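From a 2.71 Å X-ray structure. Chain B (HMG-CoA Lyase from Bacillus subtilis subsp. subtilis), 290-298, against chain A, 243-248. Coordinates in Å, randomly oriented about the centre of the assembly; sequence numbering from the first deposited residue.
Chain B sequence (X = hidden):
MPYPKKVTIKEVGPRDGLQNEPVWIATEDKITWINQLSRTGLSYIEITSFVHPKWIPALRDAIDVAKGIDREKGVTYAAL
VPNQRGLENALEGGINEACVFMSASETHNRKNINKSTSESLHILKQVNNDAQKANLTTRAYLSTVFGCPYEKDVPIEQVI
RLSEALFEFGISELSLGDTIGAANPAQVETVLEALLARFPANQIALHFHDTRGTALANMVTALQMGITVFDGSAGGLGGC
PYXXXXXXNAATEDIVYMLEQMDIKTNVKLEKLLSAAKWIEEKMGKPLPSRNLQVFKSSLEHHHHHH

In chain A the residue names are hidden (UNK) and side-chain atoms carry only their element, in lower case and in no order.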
ATOM      1  N   SER B 290       1.485  -6.614  -7.732  1.00 35.26           N
ATOM      2  CA  SER B 290       1.217  -5.279  -8.264  1.00 33.83           C
ATOM      3  C   SER B 290      -0.270  -4.961  -8.384  1.00 34.40           C
ATOM      4  O   SER B 290      -1.009  -5.718  -8.996  1.00 35.66           O
ATOM      5  CB  SER B 290       1.853  -5.130  -9.637  1.00 33.82           C
ATOM      6  OG  SER B 290       1.476  -3.889 -10.212  1.00 34.20           O
ATOM      7  N   ARG B 291      -0.692  -3.830  -7.818  1.00 34.39           N
ATOM      8  CA  ARG B 291      -2.087  -3.427  -7.868  1.00 35.58           C
ATOM      9  C   ARG B 291      -2.451  -2.878  -9.236  1.00 35.54           C
ATOM     10  O   ARG B 291      -3.453  -3.284  -9.821  1.00 36.35           O
ATOM     11  CB  ARG B 291      -2.402  -2.365  -6.827  1.00 37.53           C
ATOM     12  CG  ARG B 291      -2.139  -2.767  -5.397  1.00 42.06           C
ATOM     13  CD  ARG B 291      -3.014  -3.919  -4.946  1.00 44.42           C
ATOM     14  NE  ARG B 291      -2.907  -4.100  -3.495  1.00 49.52           N
ATOM     15  CZ  ARG B 291      -3.369  -5.155  -2.825  1.00 50.10           C
ATOM     16  NH1 ARG B 291      -3.973  -6.134  -3.476  1.00 49.34           N
ATOM     17  NH2 ARG B 291      -3.223  -5.232  -1.505  1.00 51.68           N
ATOM     18  N   ASN B 292      -1.662  -1.949  -9.760  1.00 35.58           N
ATOM     19  CA  ASN B 292      -1.971  -1.404 -11.077  1.00 34.12           C
ATOM     20  C   ASN B 292      -1.879  -2.454 -12.169  1.00 36.26           C
ATOM     21  O   ASN B 292      -2.552  -2.341 -13.186  1.00 36.25           O
ATOM     22  CB  ASN B 292      -1.058  -0.233 -11.425  1.00 32.40           C
ATOM     23  CG  ASN B 292      -1.474   1.040 -10.741  1.00 31.24           C
ATOM     24  OD1 ASN B 292      -1.156   1.266  -9.579  1.00 31.85           O
ATOM     25  ND2 ASN B 292      -2.211   1.879 -11.458  1.00 31.37           N
ATOM     26  N   LEU B 293      -1.047  -3.469 -11.979  1.00 38.22           N
ATOM     27  CA  LEU B 293      -0.969  -4.497 -12.995  1.00 41.04           C
ATOM     28  C   LEU B 293      -2.340  -5.153 -13.108  1.00 41.67           C
ATOM     29  O   LEU B 293      -2.821  -5.409 -14.206  1.00 42.10           O
ATOM     30  CB  LEU B 293       0.094  -5.545 -12.644  1.00 42.32           C
ATOM     31  CG  LEU B 293       0.214  -6.712 -13.640  1.00 42.15           C
ATOM     32  CD1 LEU B 293       0.626  -6.202 -15.022  1.00 41.11           C
ATOM     33  CD2 LEU B 293       1.222  -7.716 -13.117  1.00 42.60           C
ATOM     34  N   GLN B 294      -2.983  -5.409 -11.974  1.00 43.53           N
ATOM     35  CA  GLN B 294      -4.301  -6.044 -12.000  1.00 44.24           C
ATOM     36  C   GLN B 294      -5.277  -5.137 -12.730  1.00 44.05           C
ATOM     37  O   GLN B 294      -6.041  -5.601 -13.579  1.00 44.89           O
ATOM     38  CB  GLN B 294      -4.799  -6.312 -10.580  1.00 44.66           C
ATOM     39  CG  GLN B 294      -3.826  -7.111  -9.741  1.00 46.63           C
ATOM     40  CD  GLN B 294      -3.303  -8.325 -10.473  1.00 47.16           C
ATOM     41  OE1 GLN B 294      -4.076  -9.180 -10.904  1.00 50.46           O
ATOM     42  NE2 GLN B 294      -1.986  -8.410 -10.617  1.00 46.42           N
ATOM     43  N   VAL B 295      -5.236  -3.847 -12.404  1.00 43.75           N
ATOM     44  CA  VAL B 295      -6.104  -2.861 -13.040  1.00 44.49           C
ATOM     45  C   VAL B 295      -5.835  -2.826 -14.535  1.00 45.15           C
ATOM     46  O   VAL B 295      -6.751  -2.732 -15.349  1.00 45.48           O
ATOM     47  CB  VAL B 295      -5.859  -1.456 -12.461  1.00 44.06           C
ATOM     48  CG1 VAL B 295      -6.738  -0.432 -13.176  1.00 43.39           C
ATOM     49  CG2 VAL B 295      -6.143  -1.460 -10.974  1.00 43.73           C
ATOM     50  N   PHE B 296      -4.564  -2.913 -14.893  1.00 46.60           N
ATOM     51  CA  PHE B 296      -4.174  -2.903 -16.292  1.00 47.62           C
ATOM     52  C   PHE B 296      -4.824  -4.077 -17.035  1.00 48.68           C
ATOM     53  O   PHE B 296      -5.374  -3.909 -18.124  1.00 49.05           O
ATOM     54  CB  PHE B 296      -2.661  -3.003 -16.393  1.00 48.28           C
ATOM     55  CG  PHE B 296      -2.140  -2.899 -17.787  1.00 49.57           C
ATOM     56  CD1 PHE B 296      -2.303  -1.729 -18.518  1.00 49.53           C
ATOM     57  CD2 PHE B 296      -1.465  -3.969 -18.367  1.00 50.31           C
ATOM     58  CE1 PHE B 296      -1.798  -1.626 -19.814  1.00 49.43           C
ATOM     59  CE2 PHE B 296      -0.956  -3.880 -19.661  1.00 49.98           C
ATOM     60  CZ  PHE B 296      -1.124  -2.705 -20.385  1.00 49.29           C
ATOM     61  N   LYS B 297      -4.766  -5.260 -16.434  1.00 48.34           N
ATOM     62  CA  LYS B 297      -5.350  -6.437 -17.035  1.00 48.55           C
ATOM     63  C   LYS B 297      -6.866  -6.251 -17.113  1.00 50.60           C
ATOM     64  O   LYS B 297      -7.598  -7.179 -17.470  1.00 50.81           O
ATOM     65  CB  LYS B 297      -4.984  -7.674 -16.201  1.00 47.86           C
ATOM     66  CG  LYS B 297      -3.492  -8.009 -16.229  1.00 46.92           C
ATOM     67  CD  LYS B 297      -3.031  -8.800 -15.008  1.00 47.12           C
ATOM     68  CE  LYS B 297      -3.592 -10.207 -14.996  1.00 48.44           C
ATOM     69  NZ  LYS B 297      -3.077 -10.999 -13.842  1.00 51.16           N
ATOM     70  N   SER B 298      -7.322  -5.041 -16.788  1.00 51.40           N
ATOM     71  CA  SER B 298      -8.740  -4.680 -16.786  1.00 53.30           C
ATOM     72  C   SER B 298      -9.578  -5.758 -16.115  1.00 55.12           C
ATOM     73  O   SER B 298      -9.620  -5.771 -14.856  1.00 56.02           O
ATOM     74  CB  SER B 298      -9.247  -4.443 -18.211  1.00 52.35           C
ATOM     75  OG  SER B 298      -8.592  -3.337 -18.815  1.00 52.27           O
TER
ATOM     76  N   UNK A 243     -13.392  -1.787 -11.622  1.00 73.34           N
ATOM     77  CA  UNK A 243     -12.211  -2.501 -12.104  1.00 73.32           C
ATOM     78  C   UNK A 243     -12.137  -3.893 -11.466  1.00 73.89           C
ATOM     79  O   UNK A 243     -11.526  -4.068 -10.412  1.00 73.75           O
ATOM     80  c   UNK A 243     -10.952  -1.709 -11.777  1.00 72.81           C
ATOM     81  N   UNK A 244     -12.763  -4.906 -12.102  1.00 74.40           N
ATOM     82  CA  UNK A 244     -12.772  -6.287 -11.597  1.00 74.07           C
ATOM     83  C   UNK A 244     -11.389  -6.939 -11.534  1.00 73.78           C
ATOM     84  O   UNK A 244     -10.544  -6.728 -12.405  1.00 73.42           O
ATOM     85  c   UNK A 244     -13.467  -4.823 -13.397  1.00 74.43           C
ATOM     86  c   UNK A 244     -13.475  -6.269 -13.854  1.00 74.14           C
ATOM     87  c   UNK A 244     -13.711  -7.001 -12.570  1.00 74.53           C
ATOM     88  N   UNK A 245     -11.169  -7.734 -10.493  1.00 73.60           N
ATOM     89  CA  UNK A 245      -9.891  -8.394 -10.333  1.00 72.87           C
ATOM     90  C   UNK A 245      -8.932  -7.583  -9.483  1.00 72.58           C
ATOM     91  O   UNK A 245      -7.821  -8.026  -9.210  1.00 73.01           O
ATOM     92  N   UNK A 246      -9.354  -6.395  -9.063  1.00 72.42           N
ATOM     93  CA  UNK A 246      -8.517  -5.533  -8.231  1.00 73.06           C
ATOM     94  C   UNK A 246      -9.148  -5.333  -6.852  1.00 72.65           C
ATOM     95  O   UNK A 246     -10.373  -5.328  -6.725  1.00 73.41           O
ATOM     96  c   UNK A 246      -8.303  -4.173  -8.913  1.00 73.67           C
ATOM     97  o   UNK A 246      -9.529  -3.494  -9.120  1.00 75.71           O
ATOM     98  N   UNK A 247      -8.306  -5.169  -5.829  1.00 71.82           N
ATOM     99  CA  UNK A 247      -8.770  -4.978  -4.451  1.00 70.11           C
ATOM    100  C   UNK A 247      -9.669  -3.759  -4.281  1.00 68.48           C
ATOM    101  O   UNK A 247      -9.641  -2.836  -5.097  1.00 68.54           O
ATOM    102  c   UNK A 247      -7.573  -4.882  -3.494  1.00 70.24           C
ATOM    103  o   UNK A 247      -6.534  -4.087  -4.035  1.00 70.12           O
ATOM    104  N   UNK A 248     -10.474  -3.771  -3.219  1.00 66.86           N
ATOM    105  CA  UNK A 248     -11.385  -2.669  -2.959  1.00 63.35           C
ATOM    106  C   UNK A 248     -10.884  -1.769  -1.851  1.00 61.17           C
ATOM    107  O   UNK A 248      -9.945  -0.993  -2.049  1.00 61.86           O
TER

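Position 243 of chain A carries a single side-chain carbon, with nothing beyond it. CA-to-CB points toward the helix of chain B, but CB of position 243 stays 4.6 Å from Val295(B) CG1, so the approach is loose. One carbon and no more is alanine: Ala243(A).

Position 244 has three side-chain carbons, and the chain they form closes onto the backbone N. CA-to-CB points sideways. The closest approach to chain B is made by the backbone: O of position 244 lies 2.8 Å from Ser298(B) O. Both are acceptors, so this is not a hydrogen bond. A ring of this kind belongs to proline alone among the standard residues. The residue is Pro244(A), with its ring in the C-gamma endo pucker. It also touches a crystal neighbour.

Position 245 has no side-chain atoms. Phi and psi are 92° and -3°. At these angles a CB would be jammed against the carbonyl O of the residue before. It would also point toward chain B, 4.3 Å from Ser298(B) O. The residue is glycine, Gly245(A). Its O lies 3.7 Å from Gln294(B) CB.

Position 246 has one carbon followed by one oxygen, unbranched. CA-to-CB points toward chain B, and CB of position 246 lies 4.0 Å from Val295(B) CG2 and 4.4 Å from Gln294(B) CB. This is a serine, Ser246(A), with chi1 in the p well. Its OG turns back to its own chain and donates to Ala243(A) O at a very short 2.4 Å. Ser246(A) N makes a weak bond to the same Ala243(A) O at 3.5 Å. Together these bonds tie the ends of a type II turn running from Ala243(A) to Ser246(A), with Gly245(A) at its third position.

Position 247 again shows one carbon then one oxygen. The oxygen sits over one face of the Arg291(B) guanidinium. The residue is Ser247(A). Its OG is 3.3 Å from Arg291(B) NH1, but the angle is poor and no hydrogen bond is assigned. The OG is hydrogen-bonded elsewhere in the structure.

Position 248 has no side-chain atoms and no contact with the chain B stretch. With a bare CA it is glycine, Gly248(A).

The contact is a packing of a turn against a short helix, residues 291-296 of chain B. It buries 303 Å² over both sides, and no hydrogen bond crosses it. The helix is prepared by its own bonds: Ser290(B) OG caps it by accepting from Leu293(B) N at 3.1 Å, and Gln294(B) NE2 reaches back to Ser290(B) O at 3.3 Å. That folded Gln294(B) presents its CB to the turn, with Val295(B) beside it. Arg291(B) starts sideways, yet its end comes nearer and extends the contact to Ser247(A). Ser298(B), just past the helix, meets the turn through its backbone. Shape and van der Waals packing carry most of this small interface.

Chain A (243-248) APGSSG
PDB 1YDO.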